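Local structure of ORF10 (Moritella marina, 6RIW) at residues A[88-93]-A[166-171]; A[71-76]-A[82-87]; A[115-120]-A[177-182]; A[122-127]-A[639-644]. The protein probably carries out chain-extending condensations on carrier-protein-bound acyl groups, as the ketosynthase and chain length factor didomain of a larger polyunsaturated fatty acid synthase. All coordinates share one frame; numbering follows the deposited sequence.

Contact 1 (A[88-93]-A[166-171]); sequences DLNQWG and ADNALV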
loop_
_atom_site.group_PDB
_atom_site.type_symbol
_atom_site.label_atom_id
_atom_site.label_comp_id
_atom_site.label_asym_id
_atom_site.label_seq_id
_atom_site.Cartn_x
_atom_site.Cartn_y
_atom_site.Cartn_z
ATOM N N ASP A 88 -14.850 -6.460 -0.807
ATOM C CA ASP A 88 -14.144 -7.675 -1.237
ATOM C C ASP A 88 -12.711 -7.704 -0.722
ATOM O O ASP A 88 -12.186 -8.766 -0.351
ATOM C CB ASP A 88 -14.109 -7.744 -2.764
ATOM C CG ASP A 88 -15.432 -8.173 -3.378
ATOM O OD1 ASP A 88 -16.250 -8.793 -2.667
ATOM O OD2 ASP A 88 -15.641 -7.866 -4.581
ATOM N N LEU A 89 -12.030 -6.557 -0.760
ATOM C CA LEU A 89 -10.651 -6.517 -0.268
ATOM C C LEU A 89 -10.551 -7.155 1.109
ATOM O O LEU A 89 -9.712 -8.033 1.349
ATOM C CB LEU A 89 -10.153 -5.081 -0.214
ATOM C CG LEU A 89 -8.625 -4.932 -0.229
ATOM C CD1 LEU A 89 -8.262 -3.520 -0.687
ATOM C CD2 LEU A 89 -8.064 -5.212 1.124
ATOM N N ASN A 90 -11.390 -6.702 2.038
ATOM C CA ASN A 90 -11.333 -7.225 3.398
ATOM C C ASN A 90 -11.848 -8.650 3.459
ATOM O O ASN A 90 -11.264 -9.502 4.149
ATOM C CB ASN A 90 -12.154 -6.337 4.331
ATOM C CG ASN A 90 -11.769 -4.866 4.231
ATOM O OD1 ASN A 90 -11.000 -4.367 5.038
ATOM N ND2 ASN A 90 -12.303 -4.177 3.236
ATOM N N GLN A 91 -12.957 -8.924 2.769
ATOM C CA GLN A 91 -13.589 -10.236 2.898
ATOM C C GLN A 91 -12.719 -11.330 2.296
ATOM O O GLN A 91 -12.624 -12.433 2.853
ATOM C CB GLN A 91 -14.958 -10.215 2.233
ATOM C CG GLN A 91 -15.921 -9.250 2.953
ATOM C CD GLN A 91 -17.330 -9.337 2.434
ATOM O OE1 GLN A 91 -17.568 -9.833 1.337
ATOM N NE2 GLN A 91 -18.287 -8.853 3.232
ATOM N N TRP A 92 -12.093 -11.052 1.151
ATOM C CA TRP A 92 -11.230 -12.063 0.552
ATOM C C TRP A 92 -10.029 -12.354 1.447
ATOM O O TRP A 92 -9.611 -13.507 1.568
ATOM C CB TRP A 92 -10.761 -11.619 -0.829
ATOM C CG TRP A 92 -11.845 -11.496 -1.844
ATOM C CD1 TRP A 92 -13.156 -11.885 -1.722
ATOM C CD2 TRP A 92 -11.716 -10.926 -3.146
ATOM N NE1 TRP A 92 -13.843 -11.592 -2.870
ATOM C CE2 TRP A 92 -12.980 -11.011 -3.766
ATOM C CE3 TRP A 92 -10.650 -10.354 -3.851
ATOM C CZ2 TRP A 92 -13.217 -10.518 -5.055
ATOM C CZ3 TRP A 92 -10.879 -9.877 -5.139
ATOM C CH2 TRP A 92 -12.155 -9.970 -5.728
ATOM N N GLY A 93 -9.448 -11.317 2.063
ATOM C CA GLY A 93 -8.334 -11.534 2.981
ATOM C C GLY A 93 -8.732 -12.308 4.227
ATOM O O GLY A 93 -7.988 -13.176 4.696
ATOM N N ALA A 166 -17.446 3.693 6.841
ATOM C CA ALA A 166 -16.230 4.495 6.668
ATOM C C ALA A 166 -14.947 3.671 6.662
ATOM O O ALA A 166 -13.961 4.068 6.020
ATOM C CB ALA A 166 -16.148 5.541 7.785
ATOM N N ASP A 167 -14.909 2.545 7.380
ATOM C CA ASP A 167 -13.678 1.745 7.404
ATOM C C ASP A 167 -13.292 1.246 6.009
ATOM O O ASP A 167 -12.142 0.855 5.792
ATOM C CB ASP A 167 -13.830 0.541 8.358
ATOM C CG ASP A 167 -13.694 0.910 9.851
ATOM O OD1 ASP A 167 -13.310 2.058 10.192
ATOM O OD2 ASP A 167 -13.982 0.028 10.702
ATOM N N ASN A 168 -14.231 1.223 5.058
ATOM C CA ASN A 168 -13.908 0.880 3.684
ATOM C C ASN A 168 -12.983 1.895 3.003
ATOM O O ASN A 168 -12.441 1.596 1.937
ATOM C CB ASN A 168 -15.204 0.723 2.892
ATOM C CG ASN A 168 -15.921 -0.575 3.236
ATOM O OD1 ASN A 168 -15.373 -1.657 3.028
ATOM N ND2 ASN A 168 -17.125 -0.474 3.805
ATOM N N ALA A 169 -12.754 3.056 3.589
ATOM C CA ALA A 169 -11.773 3.961 2.995
ATOM C C ALA A 169 -10.350 3.720 3.503
ATOM O O ALA A 169 -9.404 4.342 2.988
ATOM C CB ALA A 169 -12.171 5.415 3.274
ATOM N N LEU A 170 -10.179 2.854 4.503
ATOM C CA LEU A 170 -8.860 2.546 5.059
ATOM C C LEU A 170 -8.276 1.390 4.250
ATOM O O LEU A 170 -8.218 0.232 4.679
ATOM C CB LEU A 170 -8.955 2.216 6.549
ATOM C CG LEU A 170 -9.680 3.261 7.437
ATOM C CD1 LEU A 170 -9.797 2.764 8.858
ATOM C CD2 LEU A 170 -8.930 4.592 7.405
ATOM N N VAL A 171 -7.874 1.724 3.029
ATOM C CA VAL A 171 -7.657 0.678 2.032
ATOM C C VAL A 171 -6.307 -0.011 2.228
ATOM O O VAL A 171 -6.210 -1.244 2.169
ATOM C CB VAL A 171 -7.804 1.283 0.622
ATOM C CG1 VAL A 171 -7.196 0.357 -0.418
ATOM C CG2 VAL A 171 -9.298 1.541 0.305
#

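Contact 2 (A[71-76]-A[82-87]); sequences FDASGY and YLAGLD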
loop_
_atom_site.group_PDB
_atom_site.type_symbol
_atom_site.label_atom_id
_atom_site.label_comp_id
_atom_site.label_asym_id
_atom_site.label_seq_id
_atom_site.Cartn_x
_atom_site.Cartn_y
_atom_site.Cartn_z
ATOM N N PHE A 71 -19.132 -14.564 0.597
ATOM C CA PHE A 71 -18.376 -14.576 1.840
ATOM C C PHE A 71 -19.276 -14.947 3.012
ATOM O O PHE A 71 -20.365 -14.389 3.169
ATOM C CB PHE A 71 -17.761 -13.197 2.070
ATOM C CG PHE A 71 -17.022 -13.061 3.367
ATOM C CD1 PHE A 71 -15.858 -13.774 3.599
ATOM C CD2 PHE A 71 -17.474 -12.170 4.340
ATOM C CE1 PHE A 71 -15.167 -13.625 4.808
ATOM C CE2 PHE A 71 -16.785 -12.016 5.538
ATOM C CZ PHE A 71 -15.639 -12.739 5.770
ATOM N N ASP A 72 -18.803 -15.878 3.837
ATOM C CA ASP A 72 -19.456 -16.246 5.092
ATOM C C ASP A 72 -18.820 -15.429 6.206
ATOM O O ASP A 72 -17.659 -15.651 6.549
ATOM C CB ASP A 72 -19.305 -17.746 5.336
ATOM C CG ASP A 72 -19.919 -18.212 6.656
ATOM O OD1 ASP A 72 -20.378 -17.390 7.481
ATOM O OD2 ASP A 72 -19.935 -19.443 6.865
ATOM N N ALA A 73 -19.575 -14.466 6.752
ATOM C CA ALA A 73 -19.063 -13.528 7.752
ATOM C C ALA A 73 -19.096 -14.078 9.174
ATOM O O ALA A 73 -18.676 -13.376 10.107
ATOM C CB ALA A 73 -19.857 -12.212 7.687
ATOM N N SER A 74 -19.565 -15.309 9.372
ATOM C CA SER A 74 -19.689 -15.864 10.710
ATOM C C SER A 74 -18.376 -16.506 11.154
ATOM O O SER A 74 -17.511 -16.837 10.341
ATOM C CB SER A 74 -20.830 -16.887 10.756
ATOM O OG SER A 74 -20.466 -18.091 10.082
ATOM N N GLY A 75 -18.220 -16.656 12.469
ATOM C CA GLY A 75 -17.109 -17.419 13.012
ATOM C C GLY A 75 -15.814 -16.670 13.241
ATOM O O GLY A 75 -14.798 -17.308 13.534
ATOM N N TYR A 76 -15.802 -15.347 13.102
ATOM C CA TYR A 76 -14.628 -14.537 13.405
ATOM C C TYR A 76 -14.765 -13.903 14.789
ATOM O O TYR A 76 -15.805 -13.994 15.448
ATOM C CB TYR A 76 -14.435 -13.441 12.342
ATOM C CG TYR A 76 -14.159 -13.978 10.967
ATOM C CD1 TYR A 76 -12.862 -14.223 10.556
ATOM C CD2 TYR A 76 -15.194 -14.278 10.098
ATOM C CE1 TYR A 76 -12.599 -14.737 9.307
ATOM C CE2 TYR A 76 -14.941 -14.788 8.844
ATOM C CZ TYR A 76 -13.644 -15.011 8.458
ATOM O OH TYR A 76 -13.392 -15.525 7.220
ATOM N N TYR A 82 -20.808 -6.387 10.992
ATOM C CA TYR A 82 -19.711 -5.491 10.624
ATOM C C TYR A 82 -18.910 -6.050 9.446
ATOM O O TYR A 82 -18.653 -5.340 8.465
ATOM C CB TYR A 82 -18.807 -5.260 11.832
ATOM C CG TYR A 82 -17.548 -4.486 11.498
ATOM C CD1 TYR A 82 -17.611 -3.149 11.127
ATOM C CD2 TYR A 82 -16.307 -5.100 11.538
ATOM C CE1 TYR A 82 -16.446 -2.426 10.816
ATOM C CE2 TYR A 82 -15.144 -4.393 11.234
ATOM C CZ TYR A 82 -15.218 -3.067 10.876
ATOM O OH TYR A 82 -14.054 -2.388 10.558
ATOM N N LEU A 83 -18.487 -7.314 9.530
ATOM C CA LEU A 83 -17.666 -7.882 8.455
ATOM C C LEU A 83 -18.438 -7.992 7.149
ATOM O O LEU A 83 -17.852 -7.857 6.069
ATOM C CB LEU A 83 -17.132 -9.258 8.844
ATOM C CG LEU A 83 -16.276 -9.261 10.096
ATOM C CD1 LEU A 83 -15.782 -10.665 10.418
ATOM C CD2 LEU A 83 -15.093 -8.304 9.882
ATOM N N ALA A 84 -19.746 -8.263 7.224
ATOM C CA ALA A 84 -20.576 -8.334 6.029
ATOM C C ALA A 84 -20.624 -7.018 5.264
ATOM O O ALA A 84 -20.895 -7.030 4.063
ATOM C CB ALA A 84 -22.004 -8.754 6.402
ATOM N N GLY A 85 -20.393 -5.895 5.927
ATOM C CA GLY A 85 -20.448 -4.600 5.286
ATOM C C GLY A 85 -19.121 -4.097 4.762
ATOM O O GLY A 85 -19.020 -2.921 4.403
ATOM N N LEU A 86 -18.104 -4.945 4.686
ATOM C CA LEU A 86 -16.800 -4.532 4.191
ATOM C C LEU A 86 -16.592 -5.019 2.759
ATOM O O LEU A 86 -17.236 -5.968 2.296
ATOM C CB LEU A 86 -15.689 -5.045 5.117
ATOM C CG LEU A 86 -15.710 -4.530 6.566
ATOM C CD1 LEU A 86 -14.597 -5.174 7.370
ATOM C CD2 LEU A 86 -15.541 -3.022 6.584
ATOM N N ASP A 87 -15.674 -4.347 2.065
ATOM C CA ASP A 87 -15.351 -4.606 0.666
ATOM C C ASP A 87 -14.794 -6.018 0.458
ATOM O O ASP A 87 -14.287 -6.669 1.383
ATOM C CB ASP A 87 -14.302 -3.582 0.181
ATOM C CG ASP A 87 -14.118 -3.559 -1.331
ATOM O OD1 ASP A 87 -14.941 -2.902 -2.030
ATOM O OD2 ASP A 87 -13.116 -4.149 -1.836
#

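Contact 3 (A[115-120]-A[177-182]); sequences CGVILG and ALIAQA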
loop_
_atom_site.group_PDB
_atom_site.type_symbol
_atom_site.label_atom_id
_atom_site.label_comp_id
_atom_site.label_asym_id
_atom_site.label_seq_id
_atom_site.Cartn_x
_atom_site.Cartn_y
_atom_site.Cartn_z
ATOM N N CYS A 115 1.495 -15.029 16.830
ATOM C CA CYS A 115 1.413 -15.076 15.374
ATOM C C CYS A 115 1.192 -13.666 14.836
ATOM O O CYS A 115 0.342 -12.930 15.352
ATOM C CB CYS A 115 0.267 -15.982 14.923
ATOM S SG CYS A 115 0.144 -16.280 13.135
ATOM N N GLY A 116 1.963 -13.285 13.818
ATOM C CA GLY A 116 1.785 -12.021 13.137
ATOM C C GLY A 116 1.260 -12.240 11.724
ATOM O O GLY A 116 1.012 -13.369 11.299
ATOM N N VAL A 117 1.078 -11.132 10.999
ATOM C CA VAL A 117 0.614 -11.224 9.608
ATOM C C VAL A 117 1.215 -10.079 8.797
ATOM O O VAL A 117 1.221 -8.932 9.242
ATOM C CB VAL A 117 -0.926 -11.241 9.497
ATOM C CG1 VAL A 117 -1.573 -10.083 10.281
ATOM C CG2 VAL A 117 -1.360 -11.245 8.015
ATOM N N ILE A 118 1.748 -10.400 7.612
ATOM C CA ILE A 118 2.214 -9.401 6.649
ATOM C C ILE A 118 1.436 -9.594 5.352
ATOM O O ILE A 118 1.424 -10.694 4.787
ATOM C CB ILE A 118 3.738 -9.488 6.411
ATOM C CG1 ILE A 118 4.483 -9.234 7.726
ATOM C CG2 ILE A 118 4.170 -8.464 5.365
ATOM C CD1 ILE A 118 6.000 -9.483 7.637
ATOM N N LEU A 119 0.798 -8.525 4.865
ATOM C CA LEU A 119 -0.172 -8.627 3.776
ATOM C C LEU A 119 0.256 -7.729 2.623
ATOM O O LEU A 119 0.331 -6.513 2.797
ATOM C CB LEU A 119 -1.567 -8.207 4.264
ATOM C CG LEU A 119 -2.695 -8.199 3.230
ATOM C CD1 LEU A 119 -3.077 -9.634 2.903
ATOM C CD2 LEU A 119 -3.903 -7.396 3.767
ATOM N N GLY A 120 0.508 -8.309 1.449
ATOM C CA GLY A 120 0.678 -7.479 0.258
ATOM C C GLY A 120 -0.666 -6.916 -0.193
ATOM O O GLY A 120 -1.689 -7.607 -0.174
ATOM N N ALA A 177 -4.583 -5.167 9.820
ATOM C CA ALA A 177 -5.002 -5.079 11.216
ATOM C C ALA A 177 -6.349 -5.756 11.432
ATOM O O ALA A 177 -6.603 -6.309 12.504
ATOM C CB ALA A 177 -5.065 -3.608 11.654
ATOM N N LEU A 178 -7.228 -5.711 10.433
ATOM C CA LEU A 178 -8.519 -6.363 10.569
ATOM C C LEU A 178 -8.360 -7.873 10.617
ATOM O O LEU A 178 -9.028 -8.551 11.410
ATOM C CB LEU A 178 -9.419 -5.966 9.410
ATOM C CG LEU A 178 -10.757 -6.699 9.359
ATOM C CD1 LEU A 178 -11.673 -6.083 10.366
ATOM C CD2 LEU A 178 -11.370 -6.563 7.979
ATOM N N ILE A 179 -7.491 -8.412 9.762
ATOM C CA ILE A 179 -7.158 -9.831 9.823
ATOM C C ILE A 179 -6.640 -10.193 11.211
ATOM O O ILE A 179 -7.057 -11.195 11.803
ATOM C CB ILE A 179 -6.148 -10.184 8.718
ATOM C CG1 ILE A 179 -6.894 -10.281 7.379
ATOM C CG2 ILE A 179 -5.375 -11.475 9.056
ATOM C CD1 ILE A 179 -5.989 -10.181 6.175
ATOM N N ALA A 180 -5.733 -9.374 11.759
ATOM C CA ALA A 180 -5.176 -9.684 13.075
ATOM C C ALA A 180 -6.273 -9.714 14.131
ATOM O O ALA A 180 -6.331 -10.639 14.955
ATOM C CB ALA A 180 -4.085 -8.669 13.449
ATOM N N GLN A 181 -7.187 -8.738 14.093
ATOM C CA GLN A 181 -8.225 -8.710 15.116
ATOM C C GLN A 181 -9.237 -9.828 14.909
ATOM O O GLN A 181 -9.609 -10.507 15.873
ATOM C CB GLN A 181 -8.928 -7.346 15.173
ATOM C CG GLN A 181 -9.946 -7.282 16.326
ATOM C CD GLN A 181 -10.478 -5.881 16.610
ATOM O OE1 GLN A 181 -10.368 -4.959 15.789
ATOM N NE2 GLN A 181 -11.047 -5.718 17.791
ATOM N N ALA A 182 -9.689 -10.041 13.668
ATOM C CA ALA A 182 -10.737 -11.028 13.418
ATOM C C ALA A 182 -10.265 -12.459 13.668
ATOM O O ALA A 182 -11.085 -13.331 13.965
ATOM C CB ALA A 182 -11.253 -10.913 11.982
#

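Contact 4 (A[122-127]-A[639-644]); sequences LSFPTK and SFIGNI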
loop_
_atom_site.group_PDB
_atom_site.type_symbol
_atom_site.label_atom_id
_atom_site.label_comp_id
_atom_site.label_asym_id
_atom_site.label_seq_id
_atom_site.Cartn_x
_atom_site.Cartn_y
_atom_site.Cartn_z
ATOM N N LEU A 122 -2.682 -3.482 -2.668
ATOM C CA LEU A 122 -2.664 -2.288 -3.518
ATOM C C LEU A 122 -3.178 -1.070 -2.758
ATOM O O LEU A 122 -4.132 -1.164 -1.985
ATOM C CB LEU A 122 -3.558 -2.498 -4.749
ATOM C CG LEU A 122 -3.047 -3.478 -5.797
ATOM C CD1 LEU A 122 -4.161 -3.940 -6.754
ATOM C CD2 LEU A 122 -1.894 -2.835 -6.566
ATOM N N SER A 123 -2.565 0.088 -3.000
ATOM C CA SER A 123 -3.066 1.346 -2.458
ATOM C C SER A 123 -3.987 2.046 -3.441
ATOM O O SER A 123 -3.843 3.252 -3.657
ATOM C CB SER A 123 -1.888 2.251 -2.081
ATOM O OG SER A 123 -1.205 1.719 -0.961
ATOM N N PHE A 124 -4.913 1.310 -4.069
ATOM C CA PHE A 124 -5.830 1.853 -5.073
ATOM C C PHE A 124 -7.242 1.968 -4.519
ATOM O O PHE A 124 -7.622 1.211 -3.623
ATOM C CB PHE A 124 -5.921 0.927 -6.284
ATOM C CG PHE A 124 -4.708 0.914 -7.179
ATOM C CD1 PHE A 124 -3.679 1.817 -7.026
ATOM C CD2 PHE A 124 -4.639 -0.030 -8.196
ATOM C CE1 PHE A 124 -2.588 1.781 -7.879
ATOM C CE2 PHE A 124 -3.559 -0.074 -9.055
ATOM C CZ PHE A 124 -2.531 0.845 -8.894
ATOM N N PRO A 125 -8.076 2.830 -5.099
ATOM C CA PRO A 125 -9.509 2.823 -4.762
ATOM C C PRO A 125 -10.088 1.424 -4.916
ATOM O O PRO A 125 -9.673 0.658 -5.787
ATOM C CB PRO A 125 -10.124 3.784 -5.780
ATOM C CG PRO A 125 -8.960 4.775 -6.116
ATOM C CD PRO A 125 -7.708 3.900 -6.045
ATOM N N THR A 126 -11.074 1.114 -4.083
ATOM C CA THR A 126 -11.812 -0.137 -4.189
ATOM C C THR A 126 -13.240 0.156 -4.621
ATOM O O THR A 126 -13.679 1.311 -4.693
ATOM C CB THR A 126 -11.828 -0.912 -2.869
ATOM O OG1 THR A 126 -12.608 -0.194 -1.905
ATOM C CG2 THR A 126 -10.397 -1.161 -2.330
ATOM N N LYS A 127 -13.994 -0.914 -4.896
ATOM C CA LYS A 127 -15.375 -0.694 -5.303
ATOM C C LYS A 127 -16.174 -0.031 -4.185
ATOM O O LYS A 127 -17.065 0.782 -4.463
ATOM C CB LYS A 127 -16.013 -2.021 -5.737
ATOM C CG LYS A 127 -15.290 -2.681 -6.917
ATOM C CD LYS A 127 -16.086 -3.914 -7.423
ATOM C CE LYS A 127 -16.085 -5.025 -6.356
ATOM N NZ LYS A 127 -14.712 -5.610 -6.073
ATOM N N SER A 639 2.478 7.618 -10.965
ATOM C CA SER A 639 2.482 8.195 -9.627
ATOM C C SER A 639 1.219 7.867 -8.835
ATOM O O SER A 639 1.157 8.199 -7.648
ATOM C CB SER A 639 2.694 9.722 -9.673
ATOM O OG SER A 639 1.557 10.439 -10.146
ATOM N N PHE A 640 0.217 7.227 -9.448
ATOM C CA PHE A 640 -0.887 6.684 -8.668
ATOM C C PHE A 640 -0.499 5.410 -7.922
ATOM O O PHE A 640 -1.272 4.948 -7.074
ATOM C CB PHE A 640 -2.085 6.355 -9.577
ATOM C CG PHE A 640 -2.760 7.550 -10.212
ATOM C CD1 PHE A 640 -2.345 8.854 -9.972
ATOM C CD2 PHE A 640 -3.839 7.347 -11.070
ATOM C CE1 PHE A 640 -3.007 9.937 -10.573
ATOM C CE2 PHE A 640 -4.495 8.415 -11.651
ATOM C CZ PHE A 640 -4.064 9.713 -11.410
ATOM N N ILE A 641 0.661 4.821 -8.230
ATOM C CA ILE A 641 1.073 3.511 -7.722
ATOM C C ILE A 641 2.029 3.731 -6.553
ATOM O O ILE A 641 3.150 4.210 -6.742
ATOM C CB ILE A 641 1.738 2.682 -8.835
ATOM C CG1 ILE A 641 0.810 2.586 -10.057
ATOM C CG2 ILE A 641 2.151 1.316 -8.321
ATOM C CD1 ILE A 641 1.481 2.092 -11.309
ATOM N N GLY A 642 1.612 3.354 -5.339
ATOM C CA GLY A 642 2.303 3.823 -4.147
ATOM C C GLY A 642 3.754 3.390 -4.056
ATOM O O GLY A 642 4.624 4.179 -3.665
ATOM N N ASN A 643 4.052 2.126 -4.400
ATOM C CA ASN A 643 5.423 1.667 -4.207
ATOM C C ASN A 643 6.398 2.371 -5.140
ATOM O O ASN A 643 7.609 2.357 -4.886
ATOM C CB ASN A 643 5.537 0.150 -4.393
ATOM C CG ASN A 643 5.385 -0.269 -5.847
ATOM O OD1 ASN A 643 4.293 -0.190 -6.403
ATOM N ND2 ASN A 643 6.483 -0.722 -6.469
ATOM N N ILE A 644 5.902 3.006 -6.195
ATOM C CA ILE A 644 6.831 3.583 -7.157
ATOM C C ILE A 644 7.523 4.794 -6.557
ATOM O O ILE A 644 8.655 5.110 -6.932
ATOM C CB ILE A 644 6.109 3.899 -8.482
ATOM C CG1 ILE A 644 5.618 2.583 -9.105
ATOM C CG2 ILE A 644 7.051 4.633 -9.453
ATOM C CD1 ILE A 644 5.056 2.698 -10.545
HETATM O O HOH W 1 -1.251 4.148 -4.555
#

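Contact 1 (A[88-93]-A[166-171])
L89 and V171 supply the apolar half of this contact, in which the first turn of helix 88-104 faces the short 3-10 segment 166-169 and the loop that follows it. Methyl CD1 of L89 meets CG1 of V171 at 4.0 Å, the two side chains crossing at about a right angle. In L89, CG stands anti to the backbone N (chi1 -158°), which turns the isobutyl group out toward the valine. L89 also touches T126, so the same leucine reaches two loops.

The polar half is an approach of two amides. ND2 of N90 lies 4.0 Å from OD1 of N168, with the amide planes 78° apart, and no hydrogen bond spans the contact. N168 is engaged by the turn before the helix instead: its OD1 accepts from the backbone N of D87, and its ND2 donates to the carbonyl of G85. D87 in turn is the N-cap, its OD2 accepting from the backbone N of L89. N168 thereby fastens the 3-10 segment to that turn, inside the N-terminal ketosynthase domain.

The chemistry implies a division of labour: buried methyl groups bring helix and loop together, while the directional bonds run from N168 to G85 and D87.

Contact 2 (A[71-76]-A[82-87])
L83, on helix 80-84, points toward the loop 71-76 and presses methyl CD1 against the base of Y76, 3.6 Å from the tyrosine CB. The leucine is fully extended at its second torsion (chi2 180°), which carries CD1 out to the foot of the tyrosine ring; it approaches obliquely, within 3.7 Å of Y76 CG. Y76 itself has CG opposite its carbonyl carbon (chi1 -64°), and its ring also makes a cation-pi contact with K98. F71 comes in from another quarter, offering the ring edge at CE2 to L83 CB at 4.3 Å. A73 fills the middle, its methyl CB 4.2 Å from L83 CB and 4.3 Å from A84 CB.

The loop that presents these groups is shaped by an Asx turn at D72 in the N-terminal ketosynthase domain. OD1 of D72 accepts from S74 N at 2.9 Å and from S74 OG at 2.7 Å. Both donors reach the oxygen from one face of the carboxylate, the hydroxyl on the syn side and the backbone N from above the plane. A73 therefore sits within the turn, with its methyl directed at the helix. Beyond the pair, L83 continues onto L94 of helix 88-104 and L178 of helix 174-183, and F71 likewise packs on L94.

Contact 3 (A[115-120]-A[177-182])
I179 and V117 bury more surface than any other residues where strand 115-120 passes helix 177-182. I179 works with both of its branches. Its CG2 meets CG2 of V117 at 4.2 Å, the two side chains crossing at about a right angle. Its other branch runs outward in extended form (chi2 161°) and brings CD1 to 4.2 Å from CD2 of L119. One isoleucine thus spans two successive inward-facing positions of the strand, V117 and L119.

V117 also divides its methyl groups between two partners. While CG2 takes the isoleucine, CG1 occupies the crowded position between the backbone N and the carbonyl carbon (chi1 51°) and is carried to 4.3 Å from CB of A180. The small alanine belongs to the place where the backbones come nearest, with the CA atoms of V117 and A180 6.9 Å apart.

No hydrogen bond joins the two segments, and the touching residues are all buried. Helix 88-104 lies alongside helix 174-183, with L178 and A182 both on L94 and I179 on T97. The axes of the short strand and helix approach to 8.7 Å and their directions differ by 151°, nearly antiparallel. After the helix the chain enters strand 189-193, which pairs in parallel with 115-120: helices packed on a central sheet in this way are characteristic of the layered alpha/beta thiolase fold.

Contact 4 (A[122-127]-A[639-644])
F124 sets its ring edge against the carbonyl oxygen of F640 and the side chain of I641, and in doing so joins the two thiolase-fold halves of the didomain, the N-terminal ketosynthase and the chain length factor that follows it. CB of F124 does not itself lead toward the second segment; the turn comes at the next bond, where CG lies opposite the carbonyl carbon (chi1 -73°) and the ring swings across. Along one side of that ring, CD1 passes 3.9 Å from the carbonyl oxygen of F640. CE1 comes closer to the same oxygen, 3.5 Å, which lies near the ring plane at the edge. At the tip, CZ meets CG1 of I641 at 3.9 Å, again at the edge, with the two side chains inclined to each other. Methyl CD2 of L122 rests over one face, toward the rim and 4.1 Å above the plane. F230 of helix 228-237 adds a second ring, its plane at about 55° to this one.

With the ring of F124 cut back to an alanine, a gap would probably open between the halves, leaving I641 CG1 and the L122 methyl without the surface they pack on.

Beside the aromatic edge, one water connects the two backbones. It donates to S123 O at 2.9 Å and to F640 O at 2.6 Å, so the oxygen approached by CE1 of F124 also receives the water's hydrogen bond.

In the fold
Followed from the N terminus, contact 2 closes first, a short loop into helix 80-84 completed before contact 1 opens. Contacts 1, 3 and 4 then open in turn at 88-93, 115-120 and 122-127, and close in the same order at 166-171, 177-182 and 639-644, so each crosses the other two. Within the ketosynthase, contact 2 ties a loop to helix 80-84, contact 1 ties helix 88-104 to the loop before helix 174-183, and contact 3 lays that helix on strand 115-120; contact 4 reaches over 500 residues to the chain length factor. D88 of contact 1 also forms a salt bridge with K127 of contact 4, and L178, from contact 3, packs on N90 and L86.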